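Local coordinates for putative peptidase (Chlamydophila abortus, PDB 3CE2), which is probably a zinc-dependent oligopeptidase of the M3B family, thought to degrade small bioactive peptides, at residues A172-P177 with H254-K259; A544-L549 with F596-K601; L564-S569 with L576-K581. All coordinates share one frame; numbering follows the deposited sequence.

How the interactions relate
Of the three contacts in this helical fold, only two are neighbours. Interaction 1 comes first along the chain and joins helices 165-174 and 240-260 at the surface. Its centre is about 39 Å from that of interaction 2 and 34 Å from that of interaction 3. Interactions 2 and 3 have centres about 18 Å apart and touch through Phe548, which packs on Phe566 and Leu579. Interaction 3 falls between the two segments of interaction 2 in sequence. Together they tie four consecutive helices, from 536-553 to 590-607, into one largely buried, mainly apolar cluster. Phe566 and Leu546 lie about 9 and 11 Å, side chain to side chain, from the zinc ligand Glu430. Interaction 1 is separate peripheral packing.

Interaction 1. Residues A172-P177 with H254-K259; sequences ASAFTP and HVFYAK
Two helices of this mostly helical M3B-family protein meet here at the molecular surface: segment 172-177 is part of the helix 165-174 region, and segment 254-259 belongs to the last turns of helix 240-260. The contact is small, with 148 Å² buried in total, and it lies away from the zinc sites. Ala174 and Phe175 face Phe256 and Tyr257. The closest pair of CA atoms, Ala174 and Tyr257, is 9.2 Å apart, so the gap is bridged by long aromatic side chains.

Tyr257 reaches across with its hydroxyl. Its CG lies anti to its own carbonyl carbon (chi1 -81°), and the ring extends from the helix with the hydroxyl leading. Tyr257 OH arrives at the backbone of Phe175, 3.1 Å from Phe175 CA. Phe175 CA in turn sits at the edge of the Tyr257 ring, near its plane. The hydroxyl also lies 3.5 Å from Phe175 CB, near the plane of the Phe175 ring. Phe175 N is close to Tyr257 OH as well, at 3.2 Å, but the angle is too poor for a hydrogen bond.

Phe256 makes the second point of contact. Its CE2 lies 3.8 Å from Ala174 CB, and the methyl meets the ring obliquely. Within the helix, Phe256 CD2 rests over one face of the Tyr257 ring, toward its rim. Leu171 and Leu178 add to the apolar surroundings of both rings.

The chemistry is that of van der Waals packing between a methyl group, aromatic carbons and one hydroxyl. With no hydrogen bond or salt bridge between the two segments, the join rests on shape and on the apolar neighbours around it.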
loop_
_atom_site.group_PDB
_atom_site.type_symbol
_atom_site.label_atom_id
_atom_site.label_comp_id
_atom_site.label_asym_id
_atom_site.label_seq_id
_atom_site.Cartn_x
_atom_site.Cartn_y
_atom_site.Cartn_z
ATOM N N ALA A 172 3.615 11.196 23.910
ATOM C CA ALA A 172 3.450 11.997 22.706
ATOM C C ALA A 172 4.674 12.887 22.523
ATOM O O ALA A 172 4.932 13.395 21.440
ATOM C CB ALA A 172 2.179 12.846 22.794
ATOM N N SER A 173 5.421 13.056 23.604
ATOM C CA SER A 173 6.480 14.041 23.670
ATOM C C SER A 173 7.755 13.404 23.169
ATOM O O SER A 173 8.591 14.051 22.563
ATOM C CB SER A 173 6.675 14.452 25.120
ATOM O OG SER A 173 7.063 15.799 25.175
ATOM N N ALA A 174 7.891 12.117 23.441
ATOM C CA ALA A 174 9.054 11.352 23.045
ATOM C C ALA A 174 9.155 11.221 21.527
ATOM O O ALA A 174 10.216 10.887 20.997
ATOM C CB ALA A 174 9.005 9.975 23.688
ATOM N N PHE A 175 8.053 11.477 20.826
ATOM C CA PHE A 175 8.007 11.213 19.402
ATOM C C PHE A 175 9.119 11.975 18.726
ATOM O O PHE A 175 9.891 11.417 17.942
ATOM C CB PHE A 175 6.655 11.600 18.797
ATOM C CG PHE A 175 6.602 11.421 17.303
ATOM C CD1 PHE A 175 6.440 10.148 16.747
ATOM C CD2 PHE A 175 6.754 12.519 16.444
ATOM C CE1 PHE A 175 6.416 9.972 15.359
ATOM C CE2 PHE A 175 6.733 12.354 15.049
ATOM C CZ PHE A 175 6.562 11.073 14.511
ATOM N N THR A 176 9.193 13.262 19.049
ATOM C CA THR A 176 10.165 14.164 18.468
ATOM C C THR A 176 11.609 13.625 18.554
ATOM O O THR A 176 12.209 13.297 17.538
ATOM C CB THR A 176 10.019 15.539 19.109
ATOM O OG1 THR A 176 8.714 16.037 18.808
ATOM C CG2 THR A 176 11.049 16.519 18.587
ATOM N N PRO A 177 12.163 13.500 19.766
ATOM C CA PRO A 177 13.506 12.949 19.880
ATOM C C PRO A 177 13.688 11.576 19.224
ATOM O O PRO A 177 14.799 11.253 18.762
ATOM C CB PRO A 177 13.709 12.829 21.394
ATOM C CG PRO A 177 12.356 12.947 21.978
ATOM C CD PRO A 177 11.621 13.866 21.079
ATOM N N HIS A 254 10.281 1.148 19.480
ATOM C CA HIS A 254 9.033 0.413 19.496
ATOM C C HIS A 254 8.834 -0.283 20.822
ATOM O O HIS A 254 7.727 -0.280 21.364
ATOM C CB HIS A 254 8.958 -0.590 18.354
ATOM C CG HIS A 254 9.014 0.050 17.013
ATOM N ND1 HIS A 254 9.489 -0.600 15.897
ATOM C CD2 HIS A 254 8.697 1.302 16.617
ATOM C CE1 HIS A 254 9.442 0.221 14.864
ATOM N NE2 HIS A 254 8.969 1.386 15.275
ATOM N N VAL A 255 9.907 -0.849 21.364
ATOM C CA VAL A 255 9.828 -1.513 22.670
ATOM C C VAL A 255 9.429 -0.537 23.763
ATOM O O VAL A 255 8.652 -0.867 24.639
ATOM C CB VAL A 255 11.141 -2.169 23.035
ATOM C CG1 VAL A 255 11.079 -2.752 24.442
ATOM C CG2 VAL A 255 11.468 -3.237 22.017
ATOM N N PHE A 256 9.947 0.677 23.690
ATOM C CA PHE A 256 9.607 1.689 24.668
ATOM C C PHE A 256 8.120 1.985 24.621
ATOM O O PHE A 256 7.453 1.950 25.648
ATOM C CB PHE A 256 10.429 2.949 24.416
ATOM C CG PHE A 256 9.819 4.211 24.968
ATOM C CD1 PHE A 256 9.928 4.525 26.319
ATOM C CD2 PHE A 256 9.178 5.109 24.127
ATOM C CE1 PHE A 256 9.405 5.698 26.821
ATOM C CE2 PHE A 256 8.648 6.292 24.620
ATOM C CZ PHE A 256 8.756 6.578 25.972
ATOM N N TYR A 257 7.602 2.270 23.433
ATOM C CA TYR A 257 6.189 2.603 23.284
ATOM C C TYR A 257 5.275 1.417 23.627
ATOM O O TYR A 257 4.243 1.586 24.259
ATOM C CB TYR A 257 5.895 3.048 21.860
ATOM C CG TYR A 257 6.223 4.497 21.496
ATOM C CD1 TYR A 257 5.614 5.567 22.160
ATOM C CD2 TYR A 257 7.090 4.794 20.429
ATOM C CE1 TYR A 257 5.876 6.891 21.791
ATOM C CE2 TYR A 257 7.362 6.117 20.055
ATOM C CZ TYR A 257 6.753 7.160 20.738
ATOM O OH TYR A 257 7.014 8.477 20.371
ATOM N N ALA A 258 5.659 0.219 23.206
ATOM C CA ALA A 258 4.841 -0.963 23.427
ATOM C C ALA A 258 4.653 -1.273 24.905
ATOM O O ALA A 258 3.538 -1.502 25.369
ATOM C CB ALA A 258 5.466 -2.169 22.744
ATOM N N LYS A 259 5.746 -1.320 25.649
ATOM C CA LYS A 259 5.651 -1.791 27.009
ATOM C C LYS A 259 5.024 -0.739 27.928
ATOM O O LYS A 259 4.484 -1.072 28.966
ATOM C CB LYS A 259 6.997 -2.316 27.520
ATOM C CG LYS A 259 7.860 -1.300 28.241
ATOM C CD LYS A 259 9.235 -1.882 28.548
ATOM C CE LYS A 259 10.217 -0.781 28.942
ATOM N NZ LYS A 259 11.612 -1.238 28.737
#

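Interaction 2. Residues A544-L549 with F596-K601; sequences AALCFL and FCFIEK
Leu546 lies over one face of the Phe598 ring, in a buried helix-helix crossing within the peptidase family M3 region. Segments 544-549 and 596-601, on helices 536-553 and 590-607, cross at 79° with their axes 9.3 Å apart. Leu546 and Phe598 also meet at about a right angle as side chains. Leu546 CD2 stands 4.0 Å from the ring centroid and 18° off the ring normal, which makes a CH-pi contact offset toward the rim.

The other branch of Leu546 turns to the next residue of the partner helix. Its CD1 packs on the end of Ile599, again with the side chains roughly perpendicular. One leucine thus divides its two methyls between two neighbours. The Phe598 ring is carried across the gap with CG anti to the backbone N (chi1 -176°). Leu546 and Leu549 both come to the same side of it.

All four residues are buried, and the contact is wholly apolar. Helix 431-447 touches the first segment, Met438 lying against Leu549. Leu462 and Ile465 of helix 451-487 lie against Ile599. Leu549 crosses Phe598 obliquely, and its CD2 comes 3.7 Å from Phe598 CE1.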
loop_
_atom_site.group_PDB
_atom_site.type_symbol
_atom_site.label_atom_id
_atom_site.label_comp_id
_atom_site.label_asym_id
_atom_site.label_seq_id
_atom_site.Cartn_x
_atom_site.Cartn_y
_atom_site.Cartn_z
ATOM N N ALA A 544 -4.807 -12.351 -0.515
ATOM C CA ALA A 544 -6.255 -12.182 -0.656
ATOM C C ALA A 544 -6.662 -11.992 -2.114
ATOM O O ALA A 544 -7.671 -12.553 -2.552
ATOM C CB ALA A 544 -6.732 -11.030 0.164
ATOM N N ALA A 545 -5.890 -11.191 -2.855
ATOM C CA ALA A 545 -6.212 -10.888 -4.254
ATOM C C ALA A 545 -6.166 -12.170 -5.074
ATOM O O ALA A 545 -7.065 -12.439 -5.876
ATOM C CB ALA A 545 -5.235 -9.879 -4.817
ATOM N N LEU A 546 -5.114 -12.965 -4.850
ATOM C CA LEU A 546 -4.930 -14.204 -5.569
ATOM C C LEU A 546 -5.998 -15.242 -5.220
ATOM O O LEU A 546 -6.465 -15.978 -6.087
ATOM C CB LEU A 546 -3.539 -14.756 -5.301
ATOM C CG LEU A 546 -2.417 -13.954 -5.942
ATOM C CD1 LEU A 546 -1.150 -14.678 -5.695
ATOM C CD2 LEU A 546 -2.638 -13.791 -7.428
ATOM N N CYS A 547 -6.386 -15.281 -3.954
ATOM C CA CYS A 547 -7.471 -16.140 -3.499
ATOM C C CYS A 547 -8.781 -15.798 -4.175
ATOM O O CYS A 547 -9.381 -16.634 -4.839
ATOM C CB CYS A 547 -7.636 -16.016 -1.992
ATOM S SG CYS A 547 -8.961 -17.031 -1.293
ATOM N N PHE A 548 -9.234 -14.565 -4.008
ATOM C CA PHE A 548 -10.435 -14.082 -4.693
ATOM C C PHE A 548 -10.397 -14.395 -6.167
ATOM O O PHE A 548 -11.357 -14.904 -6.740
ATOM C CB PHE A 548 -10.528 -12.585 -4.535
ATOM C CG PHE A 548 -11.246 -12.158 -3.308
ATOM C CD1 PHE A 548 -12.485 -12.694 -3.000
ATOM C CD2 PHE A 548 -10.715 -11.194 -2.488
ATOM C CE1 PHE A 548 -13.163 -12.286 -1.878
ATOM C CE2 PHE A 548 -11.385 -10.773 -1.371
ATOM C CZ PHE A 548 -12.599 -11.322 -1.057
ATOM N N LEU A 549 -9.266 -14.106 -6.781
ATOM C CA LEU A 549 -9.124 -14.314 -8.225
ATOM C C LEU A 549 -9.239 -15.787 -8.642
ATOM O O LEU A 549 -9.939 -16.124 -9.606
ATOM C CB LEU A 549 -7.806 -13.697 -8.725
ATOM C CG LEU A 549 -7.575 -13.867 -10.214
ATOM C CD1 LEU A 549 -8.745 -13.305 -11.019
ATOM C CD2 LEU A 549 -6.256 -13.235 -10.626
ATOM N N PHE A 596 -1.441 -20.092 -3.280
ATOM C CA PHE A 596 -0.401 -21.010 -3.731
ATOM C C PHE A 596 -0.818 -21.834 -4.952
ATOM O O PHE A 596 -0.011 -22.093 -5.855
ATOM C CB PHE A 596 0.026 -21.920 -2.589
ATOM C CG PHE A 596 0.851 -21.230 -1.549
ATOM C CD1 PHE A 596 1.642 -20.156 -1.879
ATOM C CD2 PHE A 596 0.882 -21.693 -0.253
ATOM C CE1 PHE A 596 2.424 -19.530 -0.932
ATOM C CE2 PHE A 596 1.663 -21.072 0.703
ATOM C CZ PHE A 596 2.436 -19.978 0.351
ATOM N N CYS A 597 -2.084 -22.222 -4.992
ATOM C CA CYS A 597 -2.613 -22.911 -6.167
ATOM C C CYS A 597 -2.411 -22.119 -7.437
ATOM O O CYS A 597 -1.924 -22.627 -8.443
ATOM C CB CYS A 597 -4.098 -23.213 -5.988
ATOM S SG CYS A 597 -4.372 -24.569 -4.834
ATOM N N PHE A 598 -2.815 -20.864 -7.388
ATOM C CA PHE A 598 -2.648 -19.968 -8.506
ATOM C C PHE A 598 -1.185 -19.906 -8.943
ATOM O O PHE A 598 -0.875 -19.953 -10.131
ATOM C CB PHE A 598 -3.127 -18.578 -8.096
ATOM C CG PHE A 598 -3.097 -17.580 -9.203
ATOM C CD1 PHE A 598 -4.263 -17.266 -9.901
ATOM C CD2 PHE A 598 -1.913 -16.948 -9.549
ATOM C CE1 PHE A 598 -4.242 -16.340 -10.922
ATOM C CE2 PHE A 598 -1.882 -16.020 -10.583
ATOM C CZ PHE A 598 -3.045 -15.718 -11.274
ATOM N N ILE A 599 -0.284 -19.801 -7.978
ATOM C CA ILE A 599 1.117 -19.643 -8.299
ATOM C C ILE A 599 1.644 -20.927 -8.928
ATOM O O ILE A 599 2.313 -20.891 -9.965
ATOM C CB ILE A 599 1.896 -19.250 -7.044
ATOM C CG1 ILE A 599 1.417 -17.878 -6.571
ATOM C CG2 ILE A 599 3.369 -19.208 -7.299
ATOM C CD1 ILE A 599 1.670 -17.637 -5.133
ATOM N N GLU A 600 1.303 -22.061 -8.323
ATOM C CA GLU A 600 1.728 -23.356 -8.822
ATOM C C GLU A 600 1.313 -23.533 -10.258
ATOM O O GLU A 600 2.092 -24.009 -11.094
ATOM C CB GLU A 600 1.093 -24.450 -7.989
ATOM C CG GLU A 600 1.482 -25.849 -8.387
ATOM C CD GLU A 600 2.859 -26.225 -7.897
ATOM O OE1 GLU A 600 3.095 -26.142 -6.668
ATOM O OE2 GLU A 600 3.699 -26.609 -8.745
ATOM N N LYS A 601 0.085 -23.134 -10.562
ATOM C CA LYS A 601 -0.400 -23.318 -11.908
ATOM C C LYS A 601 0.459 -22.537 -12.880
ATOM O O LYS A 601 0.776 -23.016 -13.967
ATOM C CB LYS A 601 -1.843 -22.875 -12.033
ATOM C CG LYS A 601 -2.447 -23.321 -13.312
ATOM C CD LYS A 601 -3.671 -22.524 -13.656
ATOM C CE LYS A 601 -4.070 -22.836 -15.093
ATOM N NZ LYS A 601 -4.768 -21.712 -15.754
#

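Interaction 3. Residues L564-S569 with L576-K581; sequences LNFLKS and LEILKK
Phe566 packs on Ile578 and Leu579 in the peptidase family M3 region, where two consecutive helices, 559-567 and 575-581, are joined by a short loop. Along the first segment, Asn565 does not touch the second helix; its carbonyl O accepts a hydrogen bond from Ser569 OG within the first segment.

Phe566 follows and is buried. Its CG lies anti to the backbone N (chi1 158°), which brings the end of the ring nearer the second helix. The ring crosses Ile578 at about a right angle, with Phe566 CD1 3.7 Å from Ile578 CG2. It runs beside Leu579, pointing the same way, and Phe566 CE1 lies 3.8 Å from Leu579 CD2. Both methyls meet the ring obliquely. The Phe566 ring also meets those of His409 and Phe548, and its side chain is about 9 Å from that of the zinc ligand Glu430.

Ser569 comes last, just past the helix end. Its hydroxyl donates back to Asn565 O, tilted 29° from the carbonyl plane, and its CB points to the partner helix. Ser569 CB sits 3.9 Å from Ile578 CG2, the same methyl that touches Phe566.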
loop_
_atom_site.group_PDB
_atom_site.type_symbol
_atom_site.label_atom_id
_atom_site.label_comp_id
_atom_site.label_asym_id
_atom_site.label_seq_id
_atom_site.Cartn_x
_atom_site.Cartn_y
_atom_site.Cartn_z
ATOM N N LEU A 564 -17.396 -8.905 -5.109
ATOM C CA LEU A 564 -18.160 -7.700 -5.336
ATOM C C LEU A 564 -18.668 -7.157 -4.017
ATOM O O LEU A 564 -18.628 -5.931 -3.793
ATOM C CB LEU A 564 -19.292 -7.959 -6.326
ATOM C CG LEU A 564 -19.049 -7.615 -7.825
ATOM C CD1 LEU A 564 -17.600 -7.289 -8.218
ATOM C CD2 LEU A 564 -19.592 -8.687 -8.771
ATOM N N ASN A 565 -19.107 -8.056 -3.128
ATOM C CA ASN A 565 -19.595 -7.651 -1.794
ATOM C C ASN A 565 -18.464 -7.074 -0.960
ATOM O O ASN A 565 -18.653 -6.118 -0.186
ATOM C CB ASN A 565 -20.205 -8.815 -1.035
ATOM C CG ASN A 565 -21.606 -9.164 -1.509
ATOM O OD1 ASN A 565 -22.175 -8.499 -2.378
ATOM N ND2 ASN A 565 -22.168 -10.226 -0.937
ATOM N N PHE A 566 -17.277 -7.646 -1.127
ATOM C CA PHE A 566 -16.118 -7.096 -0.471
ATOM C C PHE A 566 -15.888 -5.636 -0.937
ATOM O O PHE A 566 -15.656 -4.743 -0.151
ATOM C CB PHE A 566 -14.910 -7.974 -0.772
ATOM C CG PHE A 566 -13.616 -7.277 -0.597
ATOM C CD1 PHE A 566 -13.053 -7.152 0.650
ATOM C CD2 PHE A 566 -12.960 -6.742 -1.682
ATOM C CE1 PHE A 566 -11.843 -6.503 0.815
ATOM C CE2 PHE A 566 -11.757 -6.093 -1.526
ATOM C CZ PHE A 566 -11.197 -5.968 -0.276
ATOM N N LEU A 567 -15.991 -5.390 -2.226
ATOM C CA LEU A 567 -15.667 -4.085 -2.738
ATOM C C LEU A 567 -16.650 -3.062 -2.183
ATOM O O LEU A 567 -16.284 -1.910 -1.940
ATOM C CB LEU A 567 -15.707 -4.112 -4.264
ATOM C CG LEU A 567 -14.578 -4.885 -4.934
ATOM C CD1 LEU A 567 -14.579 -4.684 -6.428
ATOM C CD2 LEU A 567 -13.273 -4.413 -4.379
ATOM N N LYS A 568 -17.901 -3.492 -1.978
ATOM C CA LYS A 568 -18.965 -2.610 -1.477
ATOM C C LYS A 568 -18.949 -2.456 0.037
ATOM O O LYS A 568 -19.829 -1.799 0.600
ATOM C CB LYS A 568 -20.316 -3.149 -1.891
ATOM C CG LYS A 568 -20.397 -3.333 -3.381
ATOM C CD LYS A 568 -21.679 -4.036 -3.823
ATOM C CE LYS A 568 -21.478 -4.589 -5.240
ATOM N NZ LYS A 568 -22.742 -4.699 -5.990
ATOM N N SER A 569 -17.958 -3.050 0.706
ATOM C CA SER A 569 -17.963 -3.075 2.163
ATOM C C SER A 569 -17.277 -1.882 2.784
ATOM O O SER A 569 -17.461 -1.630 3.977
ATOM C CB SER A 569 -17.350 -4.370 2.701
ATOM O OG SER A 569 -18.038 -5.496 2.180
ATOM N N LEU A 576 -10.244 -8.121 8.725
ATOM C CA LEU A 576 -10.378 -9.582 8.615
ATOM C C LEU A 576 -11.842 -9.995 8.613
ATOM O O LEU A 576 -12.225 -10.943 7.912
ATOM C CB LEU A 576 -9.615 -10.334 9.706
ATOM C CG LEU A 576 -8.092 -10.143 9.774
ATOM C CD1 LEU A 576 -7.516 -10.974 10.897
ATOM C CD2 LEU A 576 -7.355 -10.395 8.433
ATOM N N GLU A 577 -12.654 -9.290 9.397
ATOM C CA GLU A 577 -14.090 -9.535 9.410
ATOM C C GLU A 577 -14.714 -9.253 8.051
ATOM O O GLU A 577 -15.498 -10.065 7.555
ATOM C CB GLU A 577 -14.783 -8.748 10.515
ATOM C CG GLU A 577 -14.444 -9.301 11.883
ATOM C CD GLU A 577 -14.801 -10.790 11.976
ATOM O OE1 GLU A 577 -15.949 -11.148 11.599
ATOM O OE2 GLU A 577 -13.932 -11.604 12.397
ATOM N N ILE A 578 -14.342 -8.133 7.433
ATOM C CA ILE A 578 -14.825 -7.826 6.091
ATOM C C ILE A 578 -14.476 -8.960 5.138
ATOM O O ILE A 578 -15.266 -9.368 4.293
ATOM C CB ILE A 578 -14.195 -6.558 5.541
ATOM C CG1 ILE A 578 -14.852 -5.331 6.166
ATOM C CG2 ILE A 578 -14.349 -6.517 4.022
ATOM C CD1 ILE A 578 -14.163 -3.993 5.757
ATOM N N LEU A 579 -13.270 -9.472 5.278
ATOM C CA LEU A 579 -12.847 -10.555 4.440
ATOM C C LEU A 579 -13.611 -11.826 4.768
ATOM O O LEU A 579 -14.021 -12.531 3.852
ATOM C CB LEU A 579 -11.352 -10.768 4.599
ATOM C CG LEU A 579 -10.496 -9.693 3.952
ATOM C CD1 LEU A 579 -9.023 -9.981 4.233
ATOM C CD2 LEU A 579 -10.754 -9.742 2.482
ATOM N N LYS A 580 -13.805 -12.125 6.058
ATOM C CA LYS A 580 -14.575 -13.318 6.419
ATOM C C LYS A 580 -15.955 -13.288 5.774
ATOM O O LYS A 580 -16.347 -14.238 5.101
ATOM C CB LYS A 580 -14.709 -13.503 7.923
ATOM C CG LYS A 580 -13.874 -14.623 8.483
ATOM C CD LYS A 580 -14.616 -15.414 9.549
ATOM C CE LYS A 580 -14.402 -14.805 10.922
ATOM N NZ LYS A 580 -14.703 -15.804 11.992
ATOM N N LYS A 581 -16.673 -12.189 5.971
ATOM C CA LYS A 581 -17.977 -12.023 5.363
ATOM C C LYS A 581 -17.912 -12.380 3.890
ATOM O O LYS A 581 -18.888 -12.850 3.337
ATOM C CB LYS A 581 -18.468 -10.582 5.503
ATOM C CG LYS A 581 -18.836 -10.196 6.899
ATOM C CD LYS A 581 -19.598 -8.858 6.911
ATOM C CE LYS A 581 -19.908 -8.383 8.359
ATOM N NZ LYS A 581 -18.795 -7.576 8.948
#